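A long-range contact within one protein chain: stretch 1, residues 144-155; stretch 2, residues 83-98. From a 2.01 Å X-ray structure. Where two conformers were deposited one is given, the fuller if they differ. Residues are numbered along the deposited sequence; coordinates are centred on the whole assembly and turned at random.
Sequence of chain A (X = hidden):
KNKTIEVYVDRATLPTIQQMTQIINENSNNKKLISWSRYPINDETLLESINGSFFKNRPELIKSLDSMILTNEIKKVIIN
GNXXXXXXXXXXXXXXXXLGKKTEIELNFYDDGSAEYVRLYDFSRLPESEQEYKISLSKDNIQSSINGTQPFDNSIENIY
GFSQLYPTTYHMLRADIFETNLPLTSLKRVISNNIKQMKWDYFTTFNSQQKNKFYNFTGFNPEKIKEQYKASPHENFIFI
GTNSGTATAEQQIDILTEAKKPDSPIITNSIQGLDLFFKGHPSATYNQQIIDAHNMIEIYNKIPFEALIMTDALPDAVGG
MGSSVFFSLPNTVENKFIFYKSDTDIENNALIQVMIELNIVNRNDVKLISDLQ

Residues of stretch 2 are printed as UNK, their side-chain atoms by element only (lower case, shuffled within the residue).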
ATOM      1  N   SER A 144       1.800  25.050  -9.288  1.00 18.94           N
ATOM      2  CA  SER A 144       1.557  26.086  -8.269  1.00 19.94           C
ATOM      3  C   SER A 144       1.972  25.663  -6.861  1.00 19.96           C
ATOM      4  O   SER A 144       2.520  26.470  -6.108  1.00 20.11           O
ATOM      5  CB  SER A 144       0.090  26.517  -8.241  1.00 19.78           C
ATOM      6  OG  SER A 144      -0.332  26.998  -9.496  1.00 22.23           O
ATOM      7  N   SER A 145       1.690  24.410  -6.512  1.00 20.08           N
ATOM      8  CA  SER A 145       2.165  23.801  -5.265  1.00 20.74           C
ATOM      9  C   SER A 145       3.683  23.750  -5.172  1.00 21.10           C
ATOM     10  O   SER A 145       4.250  24.007  -4.108  1.00 20.87           O
ATOM     11  CB  SER A 145       1.610  22.384  -5.114  1.00 20.50           C
ATOM     12  OG  SER A 145       0.220  22.429  -4.862  1.00 21.61           O
ATOM     13  N   ILE A 146       4.329  23.403  -6.284  1.00 21.36           N
ATOM     14  CA  ILE A 146       5.789  23.310  -6.345  1.00 22.57           C
ATOM     15  C   ILE A 146       6.426  24.705  -6.311  1.00 23.32           C
ATOM     16  O   ILE A 146       7.471  24.904  -5.692  1.00 23.48           O
ATOM     17  CB  ILE A 146       6.255  22.521  -7.594  1.00 22.29           C
ATOM     18  CG1 ILE A 146       5.912  21.028  -7.439  1.00 21.82           C
ATOM     19  CG2 ILE A 146       7.746  22.746  -7.856  1.00 22.25           C
ATOM     20  CD1 ILE A 146       6.045  20.216  -8.732  1.00 22.95           C
ATOM     21  N   ASN A 147       5.777  25.656  -6.974  1.00 24.45           N
ATOM     22  CA  ASN A 147       6.177  27.060  -6.947  1.00 26.02           C
ATOM     23  C   ASN A 147       5.957  27.692  -5.582  1.00 26.87           C
ATOM     24  O   ASN A 147       6.663  28.628  -5.210  1.00 27.27           O
ATOM     25  CB  ASN A 147       5.410  27.865  -8.010  1.00 25.95           C
ATOM     26  CG  ASN A 147       5.810  27.495  -9.427  1.00 26.63           C
ATOM     27  OD1 ASN A 147       5.072  27.755 -10.375  1.00 28.60           O
ATOM     28  ND2 ASN A 147       6.982  26.886  -9.578  1.00 27.20           N
ATOM     29  N   GLY A 148       4.954  27.196  -4.857  1.00 27.83           N
ATOM     30  CA  GLY A 148       4.664  27.651  -3.493  1.00 28.36           C
ATOM     31  C   GLY A 148       3.560  28.685  -3.410  1.00 28.76           C
ATOM     32  O   GLY A 148       3.499  29.459  -2.460  1.00 28.85           O
ATOM     33  N   THR A 149       2.665  28.684  -4.393  1.00 29.38           N
ATOM     34  CA  THR A 149       1.638  29.720  -4.495  1.00 29.43           C
ATOM     35  C   THR A 149       0.263  29.248  -4.017  1.00 29.21           C
ATOM     36  O   THR A 149      -0.647  30.063  -3.779  1.00 29.45           O
ATOM     37  CB  THR A 149       1.550  30.261  -5.929  1.00 30.02           C
ATOM     38  OG1 THR A 149       1.498  29.163  -6.852  1.00 30.95           O
ATOM     39  CG2 THR A 149       2.771  31.134  -6.253  1.00 29.84           C
ATOM     40  N   GLN A 150       0.131  27.931  -3.858  1.00 28.39           N
ATOM     41  CA  GLN A 150      -1.122  27.294  -3.459  1.00 27.29           C
ATOM     42  C   GLN A 150      -0.814  26.025  -2.649  1.00 26.17           C
ATOM     43  O   GLN A 150       0.233  25.397  -2.855  1.00 25.93           O
ATOM     44  CB  GLN A 150      -1.958  26.931  -4.696  1.00 27.71           C
ATOM     45  CG  GLN A 150      -1.411  25.719  -5.479  1.00 29.07           C
ATOM     46  CD  GLN A 150      -2.455  24.999  -6.312  1.00 30.37           C
ATOM     47  OE1 GLN A 150      -3.203  25.623  -7.067  1.00 31.42           O
ATOM     48  NE2 GLN A 150      -2.501  23.667  -6.186  1.00 28.77           N
ATOM     49  N   PRO A 151      -1.721  25.634  -1.734  1.00 24.97           N
ATOM     50  CA  PRO A 151      -1.509  24.360  -1.042  1.00 24.22           C
ATOM     51  C   PRO A 151      -1.794  23.181  -1.987  1.00 22.91           C
ATOM     52  O   PRO A 151      -2.433  23.360  -3.026  1.00 22.79           O
ATOM     53  CB  PRO A 151      -2.538  24.412   0.095  1.00 24.36           C
ATOM     54  CG  PRO A 151      -3.646  25.245  -0.461  1.00 24.97           C
ATOM     55  CD  PRO A 151      -2.973  26.294  -1.307  1.00 24.84           C
ATOM     56  N   PHE A 152      -1.319  21.992  -1.635  1.00 21.87           N
ATOM     57  CA  PHE A 152      -1.524  20.827  -2.488  1.00 20.83           C
ATOM     58  C   PHE A 152      -2.763  20.032  -2.077  1.00 20.47           C
ATOM     59  O   PHE A 152      -2.832  19.494  -0.967  1.00 20.15           O
ATOM     60  CB  PHE A 152      -0.277  19.930  -2.537  1.00 20.16           C
ATOM     61  CG  PHE A 152      -0.427  18.742  -3.459  1.00 19.29           C
ATOM     62  CD1 PHE A 152      -0.271  18.891  -4.839  1.00 17.73           C
ATOM     63  CD2 PHE A 152      -0.757  17.484  -2.950  1.00 16.90           C
ATOM     64  CE1 PHE A 152      -0.420  17.800  -5.699  1.00 16.10           C
ATOM     65  CE2 PHE A 152      -0.914  16.397  -3.797  1.00 17.06           C
ATOM     66  CZ  PHE A 152      -0.748  16.557  -5.177  1.00 17.01           C
ATOM     67  N   ASP A 153      -3.730  19.966  -2.985  1.00 20.08           N
ATOM     68  CA  ASP A 153      -4.931  19.155  -2.797  1.00 20.03           C
ATOM     69  C   ASP A 153      -4.694  17.759  -3.372  1.00 19.01           C
ATOM     70  O   ASP A 153      -4.439  17.619  -4.565  1.00 19.02           O
ATOM     71  CB  ASP A 153      -6.130  19.809  -3.489  1.00 20.76           C
ATOM     72  CG  ASP A 153      -7.432  19.071  -3.219  1.00 23.53           C
ATOM     73  OD1 ASP A 153      -8.345  19.139  -4.075  1.00 26.85           O
ATOM     74  OD2 ASP A 153      -7.539  18.419  -2.151  1.00 26.04           O
ATOM     75  N   ASN A 154      -4.766  16.733  -2.526  1.00 17.94           N
ATOM     76  CA  ASN A 154      -4.481  15.371  -2.976  1.00 16.99           C
ATOM     77  C   ASN A 154      -5.670  14.677  -3.674  1.00 16.27           C
ATOM     78  O   ASN A 154      -6.014  13.529  -3.390  1.00 16.10           O
ATOM     79  CB  ASN A 154      -3.830  14.529  -1.873  1.00 16.70           C
ATOM     80  CG  ASN A 154      -4.750  14.253  -0.705  1.00 16.85           C
ATOM     81  OD1 ASN A 154      -5.842  14.809  -0.593  1.00 16.42           O
ATOM     82  ND2 ASN A 154      -4.318  13.360   0.163  1.00 17.11           N
ATOM     83  N   SER A 155      -6.293  15.404  -4.590  1.00 15.60           N
ATOM     84  CA  SER A 155      -7.368  14.866  -5.409  1.00 15.01           C
ATOM     85  C   SER A 155      -6.773  13.879  -6.422  1.00 14.30           C
ATOM     86  O   SER A 155      -5.565  13.889  -6.666  1.00 13.55           O
ATOM     87  CB  SER A 155      -8.063  16.015  -6.138  1.00 15.08           C
ATOM     88  OG  SER A 155      -7.126  16.678  -6.968  1.00 15.38           O
ATOM     89  N   UNK A  83       1.612   7.823  -3.060  1.00  9.87           N
ATOM     90  CA  UNK A  83       0.702   8.545  -3.956  1.00 10.08           C
ATOM     91  C   UNK A  83      -0.316   9.431  -3.203  1.00  9.81           C
ATOM     92  O   UNK A  83      -0.418  10.614  -3.488  1.00  9.55           O
ATOM     93  o   UNK A  83       0.980   6.726  -5.540  1.00 11.45           O
ATOM     94  c   UNK A  83      -0.003   7.581  -4.935  1.00 10.55           C
ATOM     95  c   UNK A  83      -0.723   8.352  -6.027  1.00 10.47           C
ATOM     96  N   UNK A  84      -1.040   8.870  -2.233  1.00 10.27           N
ATOM     97  CA  UNK A  84      -1.985   9.664  -1.447  1.00 11.06           C
ATOM     98  C   UNK A  84      -1.284  10.880  -0.814  1.00 11.04           C
ATOM     99  O   UNK A  84      -1.827  11.974  -0.779  1.00 10.68           O
ATOM    100  c   UNK A  84      -4.961   9.781  -0.433  1.00 11.89           C
ATOM    101  c   UNK A  84      -4.177   8.486   1.578  1.00 11.95           C
ATOM    102  c   UNK A  84      -3.770   9.436   0.469  1.00 11.49           C
ATOM    103  c   UNK A  84      -2.632   8.807  -0.350  1.00 11.13           C
ATOM    104  N   UNK A  85      -0.069  10.655  -0.326  1.00 11.65           N
ATOM    105  CA  UNK A  85       0.728  11.672   0.337  1.00 12.36           C
ATOM    106  C   UNK A  85       1.749  12.300  -0.610  1.00 12.21           C
ATOM    107  O   UNK A  85       2.874  12.614  -0.221  1.00 11.73           O
ATOM    108  c   UNK A  85      -1.418  13.513   4.344  1.00 17.26           C
ATOM    109  c   UNK A  85       0.049   9.401   2.982  1.00 16.71           C
ATOM    110  c   UNK A  85      -1.215  10.766   4.217  1.00 17.84           C
ATOM    111  c   UNK A  85      -0.407  11.559   3.377  1.00 16.47           C
ATOM    112  c   UNK A  85      -2.125  11.322   5.118  1.00 17.32           C
ATOM    113  c   UNK A  85       1.405  11.056   1.564  1.00 13.43           C
ATOM    114  n   UNK A  85      -0.918   9.453   3.958  1.00 17.58           N
ATOM    115  c   UNK A  85      -0.518  12.956   3.446  1.00 17.12           C
ATOM    116  c   UNK A  85       0.405  10.667   2.606  1.00 14.97           C
ATOM    117  c   UNK A  85      -2.212  12.696   5.170  1.00 17.37           C
ATOM    118  N   UNK A  86       1.340  12.498  -1.860  1.00 12.05           N
ATOM    119  CA  UNK A  86       2.195  13.157  -2.852  1.00 12.14           C
ATOM    120  C   UNK A  86       2.688  14.521  -2.349  1.00 12.19           C
ATOM    121  O   UNK A  86       3.710  15.015  -2.814  1.00 12.32           O
ATOM    122  c   UNK A  86       1.448  13.320  -4.179  1.00 11.86           C
ATOM    123  N   UNK A  87       1.964  15.116  -1.400  1.00 12.36           N
ATOM    124  CA  UNK A  87       2.391  16.393  -0.786  1.00 12.93           C
ATOM    125  C   UNK A  87       3.839  16.341  -0.265  1.00 12.71           C
ATOM    126  O   UNK A  87       4.573  17.326  -0.366  1.00 12.86           O
ATOM    127  c   UNK A  87       1.490  15.952   1.567  1.00 13.36           C
ATOM    128  c   UNK A  87       1.420  16.870   0.356  1.00 12.82           C
ATOM    129  c   UNK A  87       1.711  18.330   0.754  1.00 13.19           C
ATOM    130  N   UNK A  88       4.243  15.204   0.296  1.00 12.63           N
ATOM    131  CA  UNK A  88       5.613  15.056   0.772  1.00 12.72           C
ATOM    132  C   UNK A  88       6.613  15.147  -0.381  1.00 12.75           C
ATOM    133  O   UNK A  88       7.628  15.816  -0.252  1.00 12.77           O
ATOM    134  o   UNK A  88       4.700  14.794   3.428  1.00 13.17           O
ATOM    135  c   UNK A  88       4.970  13.725   2.835  1.00 13.06           C
ATOM    136  o   UNK A  88       4.593  12.618   3.251  1.00 13.78           O
ATOM    137  c   UNK A  88       5.794  13.755   1.558  1.00 12.74           C
ATOM    138  N   UNK A  89       6.328  14.501  -1.512  1.00 13.03           N
ATOM    139  CA  UNK A  89       7.236  14.650  -2.661  1.00 12.81           C
ATOM    140  C   UNK A  89       7.169  16.053  -3.299  1.00 12.98           C
ATOM    141  O   UNK A  89       8.190  16.569  -3.734  1.00 12.90           O
ATOM    142  c   UNK A  89       6.333  12.282  -3.281  1.00 13.95           C
ATOM    143  c   UNK A  89       7.129  13.838  -5.143  1.00 11.32           C
ATOM    144  c   UNK A  89       7.265  13.417  -3.681  1.00 13.45           C
ATOM    145  N   UNK A  90       5.996  16.684  -3.292  1.00 12.97           N
ATOM    146  CA  UNK A  90       5.877  18.101  -3.697  1.00 13.72           C
ATOM    147  C   UNK A  90       6.891  19.001  -2.961  1.00 13.77           C
ATOM    148  O   UNK A  90       7.605  19.798  -3.583  1.00 13.89           O
ATOM    149  c   UNK A  90       4.397  20.178  -3.671  1.00 14.85           C
ATOM    150  c   UNK A  90       4.433  18.656  -3.479  1.00 14.12           C
ATOM    151  c   UNK A  90       3.443  17.985  -4.430  1.00 14.68           C
ATOM    152  N   UNK A  91       6.960  18.858  -1.640  1.00 13.41           N
ATOM    153  CA  UNK A  91       7.867  19.666  -0.830  1.00 13.79           C
ATOM    154  C   UNK A  91       9.350  19.340  -1.059  1.00 13.34           C
ATOM    155  O   UNK A  91      10.206  20.214  -0.941  1.00 12.53           O
ATOM    156  n   UNK A  91       5.133  19.983   1.046  1.00 18.09           N
ATOM    157  o   UNK A  91       6.597  21.685   1.290  1.00 19.77           O
ATOM    158  c   UNK A  91       6.366  20.500   1.027  1.00 17.02           C
ATOM    159  c   UNK A  91       7.495  19.560   0.650  1.00 13.91           C
ATOM    160  N   UNK A  92       9.639  18.082  -1.396  1.00 13.09           N
ATOM    161  CA  UNK A  92      10.985  17.698  -1.803  1.00 12.31           C
ATOM    162  C   UNK A  92      11.328  18.319  -3.166  1.00 12.51           C
ATOM    163  O   UNK A  92      12.397  18.919  -3.323  1.00 12.34           O
ATOM    164  c   UNK A  92      11.192  16.149  -1.773  1.00 12.24           C
ATOM    165  c   UNK A  92      11.084  15.628  -0.331  1.00 10.92           C
ATOM    166  c   UNK A  92      10.708  14.125  -0.189  1.00 11.57           C
ATOM    167  c   UNK A  92      12.566  15.771  -2.377  1.00 12.00           C
ATOM    168  N   UNK A  93      10.413  18.215  -4.134  1.00 12.82           N
ATOM    169  CA  UNK A  93      10.611  18.856  -5.448  1.00 13.38           C
ATOM    170  C   UNK A  93      10.812  20.377  -5.329  1.00 13.92           C
ATOM    171  O   UNK A  93      11.727  20.947  -5.936  1.00 13.49           O
ATOM    172  c   UNK A  93       9.658  19.349  -7.734  1.00 13.64           C
ATOM    173  c   UNK A  93       9.318  17.068  -6.750  1.00 13.24           C
ATOM    174  c   UNK A  93       9.444  18.573  -6.440  1.00 13.29           C
ATOM    175  c   UNK A  93       8.007  16.679  -7.506  1.00 13.50           C
ATOM    176  N   UNK A  94       9.930  21.023  -4.569  1.00 14.39           N
ATOM    177  CA  UNK A  94      10.024  22.451  -4.258  1.00 15.42           C
ATOM    178  C   UNK A  94      11.441  22.844  -3.794  1.00 15.41           C
ATOM    179  O   UNK A  94      12.023  23.800  -4.305  1.00 16.03           O
ATOM    180  c   UNK A  94       7.421  24.630  -2.432  1.00 24.02           C
ATOM    181  n   UNK A  94       6.727  25.973  -0.440  1.00 30.20           N
ATOM    182  c   UNK A  94       7.081  24.586  -0.949  1.00 26.79           C
ATOM    183  c   UNK A  94       8.884  24.270  -2.749  1.00 17.98           C
ATOM    184  c   UNK A  94       8.963  22.800  -3.197  1.00 15.67           C
ATOM    185  N   UNK A  95      11.998  22.077  -2.856  1.00 15.68           N
ATOM    186  CA  UNK A  95      13.310  22.381  -2.277  0.50 16.09           C
ATOM    187  C   UNK A  95      14.446  22.231  -3.296  1.00 16.19           C
ATOM    188  O   UNK A  95      15.338  23.079  -3.361  1.00 16.59           O
ATOM    189  o   UNK A  95      12.501  21.608  -0.116  0.50 16.49           O
ATOM    190  c   UNK A  95      13.569  21.510  -1.046  0.50 16.13           C
ATOM    191  N   UNK A  96      14.404  21.159  -4.091  1.00 16.37           N
ATOM    192  CA  UNK A  96      15.375  20.935  -5.178  1.00 16.90           C
ATOM    193  C   UNK A  96      15.343  22.043  -6.247  1.00 17.77           C
ATOM    194  O   UNK A  96      16.398  22.595  -6.603  1.00 18.08           O
ATOM    195  c   UNK A  96      14.936  17.056  -5.394  1.00 16.66           C
ATOM    196  c   UNK A  96      15.167  19.551  -5.868  1.00 16.79           C
ATOM    197  c   UNK A  96      16.087  19.405  -7.093  1.00 16.39           C
ATOM    198  c   UNK A  96      15.393  18.406  -4.879  1.00 15.68           C
ATOM    199  N   UNK A  97      14.147  22.343  -6.764  1.00 18.28           N
ATOM    200  CA  UNK A  97      13.953  23.372  -7.805  1.00 19.42           C
ATOM    201  C   UNK A  97      14.380  24.773  -7.354  1.00 19.56           C
ATOM    202  O   UNK A  97      14.932  25.543  -8.151  1.00 19.72           O
ATOM    203  o   UNK A  97      13.335  22.552 -10.806  1.00 27.91           O
ATOM    204  c   UNK A  97      12.488  23.434  -8.268  1.00 19.61           C
ATOM    205  c   UNK A  97      11.924  22.145  -8.893  1.00 22.10           C
ATOM    206  o   UNK A  97      11.696  21.097 -11.033  1.00 27.01           O
ATOM    207  c   UNK A  97      12.351  21.919 -10.344  1.00 26.57           C
ATOM    208  N   UNK A  98      14.105  25.093  -6.087  1.00 19.74           N
ATOM    209  CA  UNK A  98      14.465  26.387  -5.484  1.00 19.91           C
ATOM    210  C   UNK A  98      15.953  26.690  -5.630  1.00 20.11           C
ATOM    211  O   UNK A  98      16.329  27.807  -5.958  1.00 20.27           O
ATOM    212  c   UNK A  98      14.071  26.416  -4.016  1.00 19.46           C
TER
HETATM  213  O   HOH W   1      10.799  25.856  -5.902  1.00 30.31           O

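Position 83 carries one carbon bearing an oxygen and a carbon, out of reach of stretch 1; this is Thr83, which opens a type I turn closed by the bond from N of residue 86 to Thr83 O (3.0 Å). At position 84 four carbons fork at the second, so the residue is Leu84; its CB points away, yet its CD1 lies 3.7 Å from Asn154 ND2. Position 85 holds one carbon followed by fused five- and six-membered rings with one nitrogen, which only Trp85 fits. A single carbon at position 86, 3.9 Å from Phe152 CE2, gives Ala86.

Position 87 has one carbon carrying two others, with its CB 4.0 Å from Phe152 CD2: Val87. Position 88 ends in a carbon with two oxygens after one other carbon, hence Asp88, bonded elsewhere in the structure. Position 89, again one carbon with two branches, is Val89 and turns its side chain out of reach. At position 90 the same three-carbon fork recurs, and its CA-to-CB bond points toward stretch 1, one branch over the Phe152 ring and the other near Ser145 CB; this is Val90, with CG2 4.0 Å from the ring centroid and CG1 3.8 Å from Ser145 CB.

Position 91 has two carbons, the second bearing one oxygen and one nitrogen: Asn91, whose ND2 donates to Val87 O (3.1 Å). Position 92, four carbons forked at the first, is Ile92, far from the contact. Position 93 repeats that shape, four carbons forked at the first with one arm two carbons long, which makes it Ile93; its CA-to-CB bond points toward stretch 1, and its CG2 lies 3.8 Å from Ile146 CD1. Four carbons in a row ending in nitrogen identify position 94 as Lys94; its CD lies 3.3 Å from Ile146 O and its NZ 4.0 Å from Gly148 CA.

One carbon and one oxygen make position 95 Ser95, its OG bonded to Asn91 O (2.8 Å). Position 96, four carbons forked at the first and out of reach, is Ile96. Position 97 has three carbons, the third carrying two oxygens, and comes 4.3 Å from Ile146 CG2 through its second carbon; it is Glu97. Position 98 has one carbon: Ala98.

The contact rests on two apolar anchors spaced along the helix. Ile146 fits as a knob among Val90, Ile93, Lys94 and Glu97, while Phe152 packs against Ala86, Val87 and Val90, so Val90 serves both. Beyond Phe152, Asn154 ND2 donates to Leu84 O (3.0 Å, 163°), tying the loop to the turn before the helix. Near Ile146, a water donates to Lys94 O (2.9 Å) and weakly to Ile146 O (3.5 Å).

Stretch 2 83-98: TLWAVDVVNIIKSIEA
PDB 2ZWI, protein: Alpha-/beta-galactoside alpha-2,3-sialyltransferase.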